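Local atomic coordinates of 2,3-dimethylmalate lyase (Aspergillus niger, PDB entry 3FA4), a protein that belongs to the phosphoenolpyruvate phosphomutase family of TIM-barrel enzymes and carries a bound magnesium ion. Residues A41-G46 / P82-A87; P23-G28 / E72-I77. All coordinates share one frame; numbering follows the deposited sequence.

From the N terminus the chain enters the first segment of contact 2 in the last residues of strand 20-25, follows helix 28-37 into strand 42-44 and the first segment of contact 1, then passes helices 46-54 and 64-75. The end of helix 64-75 returns to the exit of strand 20-25 and closes contact 2; strand 83-86 comes next and closes contact 1 beside strand 42-44. The two loops therefore cross. Contact 1 joins neighbouring parallel strands of the barrel sheet, whereas contact 2 packs an outer helix on the turn after the strand flanking 42-44 on its other edge. Tyr43 links the two, its backbone bonding to Pro23 and Val25.

Contact 1 of 2, residues A41-G46 / P82-A87. With MG (magnesium ion), chain N.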
loop_
_atom_site.group_PDB
_atom_site.type_symbol
_atom_site.label_atom_id
_atom_site.label_comp_id
_atom_site.label_asym_id
_atom_site.label_seq_id
_atom_site.Cartn_x
_atom_site.Cartn_y
_atom_site.Cartn_z
ATOM N N ALA B 41 10.709 14.906 -20.302
ATOM C CA ALA B 41 10.604 15.117 -18.870
ATOM C C ALA B 41 9.129 15.120 -18.541
ATOM O O ALA B 41 8.324 15.500 -19.377
ATOM C CB ALA B 41 11.240 16.452 -18.486
ATOM N N LEU B 42 8.765 14.673 -17.337
ATOM C CA LEU B 42 7.394 14.737 -16.921
ATOM C C LEU B 42 7.342 15.385 -15.531
ATOM O O LEU B 42 8.347 15.468 -14.820
ATOM C CB LEU B 42 6.783 13.356 -16.872
ATOM C CG LEU B 42 6.868 12.378 -18.022
ATOM C CD1 LEU B 42 6.616 10.984 -17.507
ATOM C CD2 LEU B 42 5.923 12.791 -19.228
ATOM N N TYR B 43 6.160 15.866 -15.163
ATOM C CA TYR B 43 5.974 16.458 -13.879
ATOM C C TYR B 43 4.812 15.735 -13.254
ATOM O O TYR B 43 3.741 15.811 -13.812
ATOM C CB TYR B 43 5.677 17.992 -14.001
ATOM C CG TYR B 43 5.245 18.599 -12.726
ATOM C CD1 TYR B 43 6.115 18.697 -11.625
ATOM C CD2 TYR B 43 3.941 18.983 -12.564
ATOM C CE1 TYR B 43 5.694 19.213 -10.398
ATOM C CE2 TYR B 43 3.486 19.483 -11.318
ATOM C CZ TYR B 43 4.347 19.583 -10.265
ATOM O OH TYR B 43 3.844 20.106 -9.114
ATOM N N MET B 44 5.004 15.098 -12.089
ATOM C CA MET B 44 3.870 14.524 -11.347
ATOM C C MET B 44 3.218 15.533 -10.516
ATOM O O MET B 44 3.779 15.958 -9.495
ATOM C CB MET B 44 4.308 13.389 -10.436
ATOM C CG MET B 44 3.162 12.660 -9.848
ATOM S SD MET B 44 3.605 11.497 -8.578
ATOM C CE MET B 44 3.557 12.580 -7.099
ATOM N N THR B 45 2.005 15.908 -10.886
ATOM C CA THR B 45 1.264 16.899 -10.123
ATOM C C THR B 45 0.592 16.276 -8.885
ATOM O O THR B 45 0.003 15.179 -8.963
ATOM C CB THR B 45 0.196 17.564 -11.035
ATOM O OG1 THR B 45 -0.805 18.218 -10.253
ATOM C CG2 THR B 45 -0.535 16.522 -11.908
ATOM N N GLY B 46 0.632 16.971 -7.748
ATOM C CA GLY B 46 0.031 16.441 -6.557
ATOM C C GLY B 46 -1.463 16.712 -6.614
ATOM O O GLY B 46 -2.211 15.970 -6.055
ATOM N N PRO B 82 13.539 12.013 -17.007
ATOM C CA PRO B 82 13.398 12.659 -15.693
ATOM C C PRO B 82 11.936 12.911 -15.308
ATOM O O PRO B 82 11.207 13.480 -16.121
ATOM C CB PRO B 82 14.087 14.005 -15.880
ATOM C CG PRO B 82 15.124 13.763 -16.972
ATOM C CD PRO B 82 14.382 12.821 -17.925
ATOM N N VAL B 83 11.545 12.502 -14.113
ATOM C CA VAL B 83 10.286 12.872 -13.496
ATOM C C VAL B 83 10.486 13.831 -12.333
ATOM O O VAL B 83 11.217 13.558 -11.410
ATOM C CB VAL B 83 9.500 11.634 -13.038
ATOM C CG1 VAL B 83 8.182 11.978 -12.341
ATOM C CG2 VAL B 83 9.299 10.675 -14.172
ATOM N N ILE B 84 9.828 14.964 -12.413
ATOM C CA ILE B 84 9.805 15.974 -11.307
ATOM C C ILE B 84 8.527 15.742 -10.573
ATOM O O ILE B 84 7.530 15.828 -11.191
ATOM C CB ILE B 84 9.824 17.442 -11.845
ATOM C CG1 ILE B 84 11.041 17.601 -12.774
ATOM C CG2 ILE B 84 9.866 18.447 -10.674
ATOM C CD1 ILE B 84 11.002 18.754 -13.662
ATOM N N ALA B 85 8.567 15.427 -9.271
ATOM C CA ALA B 85 7.407 15.063 -8.498
ATOM C C ALA B 85 7.014 16.066 -7.398
ATOM O O ALA B 85 7.828 16.538 -6.636
ATOM C CB ALA B 85 7.641 13.734 -7.876
ATOM N N ASP B 86 5.728 16.356 -7.250
ATOM C CA ASP B 86 5.302 17.154 -6.080
ATOM C C ASP B 86 5.722 16.350 -4.810
ATOM O O ASP B 86 5.777 15.102 -4.908
ATOM C CB ASP B 86 3.817 17.449 -6.198
ATOM C CG ASP B 86 3.289 18.212 -5.038
ATOM O OD1 ASP B 86 4.070 18.890 -4.302
ATOM O OD2 ASP B 86 2.062 18.118 -4.801
ATOM N N ALA B 87 6.135 17.008 -3.694
ATOM C CA ALA B 87 6.389 16.314 -2.411
ATOM C C ALA B 87 5.826 17.155 -1.268
ATOM O O ALA B 87 6.220 16.978 -0.107
ATOM C CB ALA B 87 7.899 16.037 -2.139
HETATM MG MG MG N . 1.093 19.615 -3.419
HETATM O O HOH W 1 2.549 20.976 -3.490
HETATM O O HOH W 2 -0.408 18.275 -3.644
HETATM O O HOH W 3 0.204 20.625 -5.231
#
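Leu42-Met44 and Val83-Ala85 pair as parallel strands, their axes 17° apart, through a ladder of four backbone hydrogen bonds: Leu42 N to Pro82 O, Ile84 N to Leu42 O (2.9 Å), Met44 N to Ile84 O and Asp86 N to Met44 O. Tyr43 and Ile84 share one face of the sheet. With CG anti to the backbone N (chi1 170°), the Tyr43 ring lies across the Ile84 side chain at about a right angle; Tyr43 CD1 lies 3.2 Å from Ile84 O, oblique to the ring, and 3.9 Å from Ile84 CG2, while Ile84 CB sits at the ring edge, in plane. The phenol OH bonds to His113 on strand 111-114. Leu42, Val83, Met44 and Ala85 line the other face, where Met44 CB lies 4.2 Å from Ala85 CB and helix 64-75 packs over Leu42, Met44 and Val83. Parallel strands with helices outside are the TIM-barrel pattern, and the metal site lies at the C-terminal ends of these strands. There Asp86 OD2 binds magnesium at 2.3 Å, with Asp88 OD1 as a second protein ligand and three waters around the metal; Asp86 OD1 accepts a 2.7 Å hydrogen bond from water 1. Gly46 CA lies 3.2 Å from Asp86 OD2, and a beta carbon on Gly46 would point at that oxygen and clash. Thr45 OG1 caps helix 46-54 through Gly48 N.

Contact 2 of 2, residues P23-G28 / E72-I77; sequences PGVYDG and EMISNI
Ile74 lays its two branches against different parts of the 23-28 segment, CG2 on the Val25 side chain and CD1 on the backbone beyond it. CG2 meets Val25 CG2 at 3.8 Å, the two side chains sliding past each other in opposite directions. With Val25 CG1 anti to the carbonyl carbon (chi1 -56°), CG2 falls between the backbone N and the carbonyl carbon and is the methyl that meets the helix. The longer branch of Ile74 reaches the Tyr26-Asp27 peptide, with CD1 3.8 Å from Asp27 N. The preceding residue, Met73, bends at chi2 and chi3 to bring its end over the start of helix 28-37: CE lies 3.5 Å from Gly28 N, and SD is 3.8 Å from Gly28 CA. Ile77 completes the patch, its CD1 3.8 Å from Gly28 O. No hydrogen bond crosses; methyl and thioether groups simply cover main chain and one valine. Asp27 is the N-cap of helix 28-37, its side chain capping a backbone N; OD1 also bonds to Ser30 OG, and OD2 to Ser52 OG of the second subunit. Helix 64-75, part of the outer helical layer of the TIM barrel, thus covers with its end the strand-to-helix turn between strand 20-25 and helix 28-37, with Ile74 also touching Leu42 and Met44 of strand 42-44 and Ile77 resting on Ala31 and Leu35 of helix 28-37.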
loop_
_atom_site.group_PDB
_atom_site.type_symbol
_atom_site.label_atom_id
_atom_site.label_comp_id
_atom_site.label_asym_id
_atom_site.label_seq_id
_atom_site.Cartn_x
_atom_site.Cartn_y
_atom_site.Cartn_z
ATOM N N PRO B 23 5.463 18.330 -19.055
ATOM C CA PRO B 23 4.042 18.404 -18.866
ATOM C C PRO B 23 3.579 17.728 -17.606
ATOM O O PRO B 23 4.156 16.698 -17.160
ATOM C CB PRO B 23 3.495 17.731 -20.141
ATOM C CG PRO B 23 4.480 16.833 -20.482
ATOM C CD PRO B 23 5.761 17.537 -20.262
ATOM N N GLY B 24 2.515 18.276 -17.045
ATOM C CA GLY B 24 1.983 17.696 -15.817
ATOM C C GLY B 24 1.176 16.441 -16.125
ATOM O O GLY B 24 0.195 16.467 -16.909
ATOM N N VAL B 25 1.600 15.335 -15.523
ATOM C CA VAL B 25 0.913 14.043 -15.570
ATOM C C VAL B 25 0.541 13.567 -14.139
ATOM O O VAL B 25 1.015 14.118 -13.152
ATOM C CB VAL B 25 1.696 12.979 -16.341
ATOM C CG1 VAL B 25 2.005 13.456 -17.720
ATOM C CG2 VAL B 25 2.894 12.408 -15.521
ATOM N N TYR B 26 -0.372 12.614 -14.034
ATOM C CA TYR B 26 -1.004 12.301 -12.726
ATOM C C TYR B 26 -1.303 10.804 -12.501
ATOM O O TYR B 26 -1.813 10.421 -11.459
ATOM C CB TYR B 26 -2.262 13.142 -12.511
ATOM C CG TYR B 26 -3.362 12.868 -13.499
ATOM C CD1 TYR B 26 -3.456 13.555 -14.703
ATOM C CD2 TYR B 26 -4.300 11.910 -13.235
ATOM C CE1 TYR B 26 -4.474 13.234 -15.630
ATOM C CE2 TYR B 26 -5.264 11.598 -14.136
ATOM C CZ TYR B 26 -5.352 12.282 -15.331
ATOM O OH TYR B 26 -6.371 11.926 -16.142
ATOM N N ASP B 27 -0.945 9.982 -13.496
ATOM C CA ASP B 27 -1.270 8.565 -13.529
ATOM C C ASP B 27 -0.536 7.828 -14.672
ATOM O O ASP B 27 0.215 8.434 -15.465
ATOM C CB ASP B 27 -2.807 8.335 -13.525
ATOM C CG ASP B 27 -3.475 8.471 -14.897
ATOM O OD1 ASP B 27 -2.990 9.194 -15.823
ATOM O OD2 ASP B 27 -4.573 7.872 -15.043
ATOM N N GLY B 28 -0.747 6.524 -14.759
ATOM C CA GLY B 28 -0.073 5.734 -15.772
ATOM C C GLY B 28 -0.376 6.180 -17.166
ATOM O O GLY B 28 0.532 6.307 -17.958
ATOM N N GLU B 72 7.023 6.739 -8.114
ATOM C CA GLU B 72 7.727 5.572 -8.553
ATOM C C GLU B 72 7.155 4.889 -9.778
ATOM O O GLU B 72 7.909 4.364 -10.599
ATOM C CB GLU B 72 7.804 4.531 -7.478
ATOM C CG GLU B 72 8.701 3.353 -7.901
ATOM C CD GLU B 72 9.035 2.375 -6.779
ATOM O OE1 GLU B 72 9.583 1.300 -7.053
ATOM O OE2 GLU B 72 8.680 2.662 -5.638
ATOM N N MET B 73 5.835 4.788 -9.857
ATOM C CA MET B 73 5.211 4.263 -11.025
ATOM C C MET B 73 5.464 5.139 -12.268
ATOM O O MET B 73 5.809 4.601 -13.345
ATOM C CB MET B 73 3.725 4.093 -10.761
ATOM C CG MET B 73 2.992 3.367 -11.864
ATOM S SD MET B 73 2.301 4.498 -13.088
ATOM C CE MET B 73 1.358 5.677 -12.033
ATOM N N ILE B 74 5.306 6.462 -12.151
ATOM C CA ILE B 74 5.551 7.356 -13.322
ATOM C C ILE B 74 7.031 7.408 -13.741
ATOM O O ILE B 74 7.345 7.359 -14.910
ATOM C CB ILE B 74 4.919 8.784 -13.046
ATOM C CG1 ILE B 74 3.384 8.624 -12.822
ATOM C CG2 ILE B 74 5.244 9.774 -14.165
ATOM C CD1 ILE B 74 2.605 9.855 -12.115
ATOM N N SER B 75 7.954 7.483 -12.781
ATOM C CA SER B 75 9.360 7.387 -13.055
ATOM C C SER B 75 9.792 6.127 -13.783
ATOM O O SER B 75 10.791 6.151 -14.483
ATOM C CB SER B 75 10.154 7.449 -11.760
ATOM O OG SER B 75 9.857 8.616 -11.012
ATOM N N ASN B 76 9.066 5.020 -13.627
ATOM C CA ASN B 76 9.546 3.781 -14.162
ATOM C C ASN B 76 8.843 3.298 -15.384
ATOM O O ASN B 76 9.125 2.238 -15.837
ATOM C CB ASN B 76 9.649 2.733 -13.069
ATOM C CG ASN B 76 10.897 2.927 -12.212
ATOM O OD1 ASN B 76 12.003 2.678 -12.650
ATOM N ND2 ASN B 76 10.714 3.439 -11.020
ATOM N N ILE B 77 7.899 4.064 -15.894
ATOM C CA ILE B 77 7.371 3.934 -17.255
ATOM C C ILE B 77 8.466 4.033 -18.331
ATOM O O ILE B 77 8.624 3.102 -19.146
ATOM C CB ILE B 77 6.145 4.894 -17.522
ATOM C CG1 ILE B 77 5.003 4.371 -16.687
ATOM C CG2 ILE B 77 5.667 4.756 -19.019
ATOM C CD1 ILE B 77 3.849 5.298 -16.488
#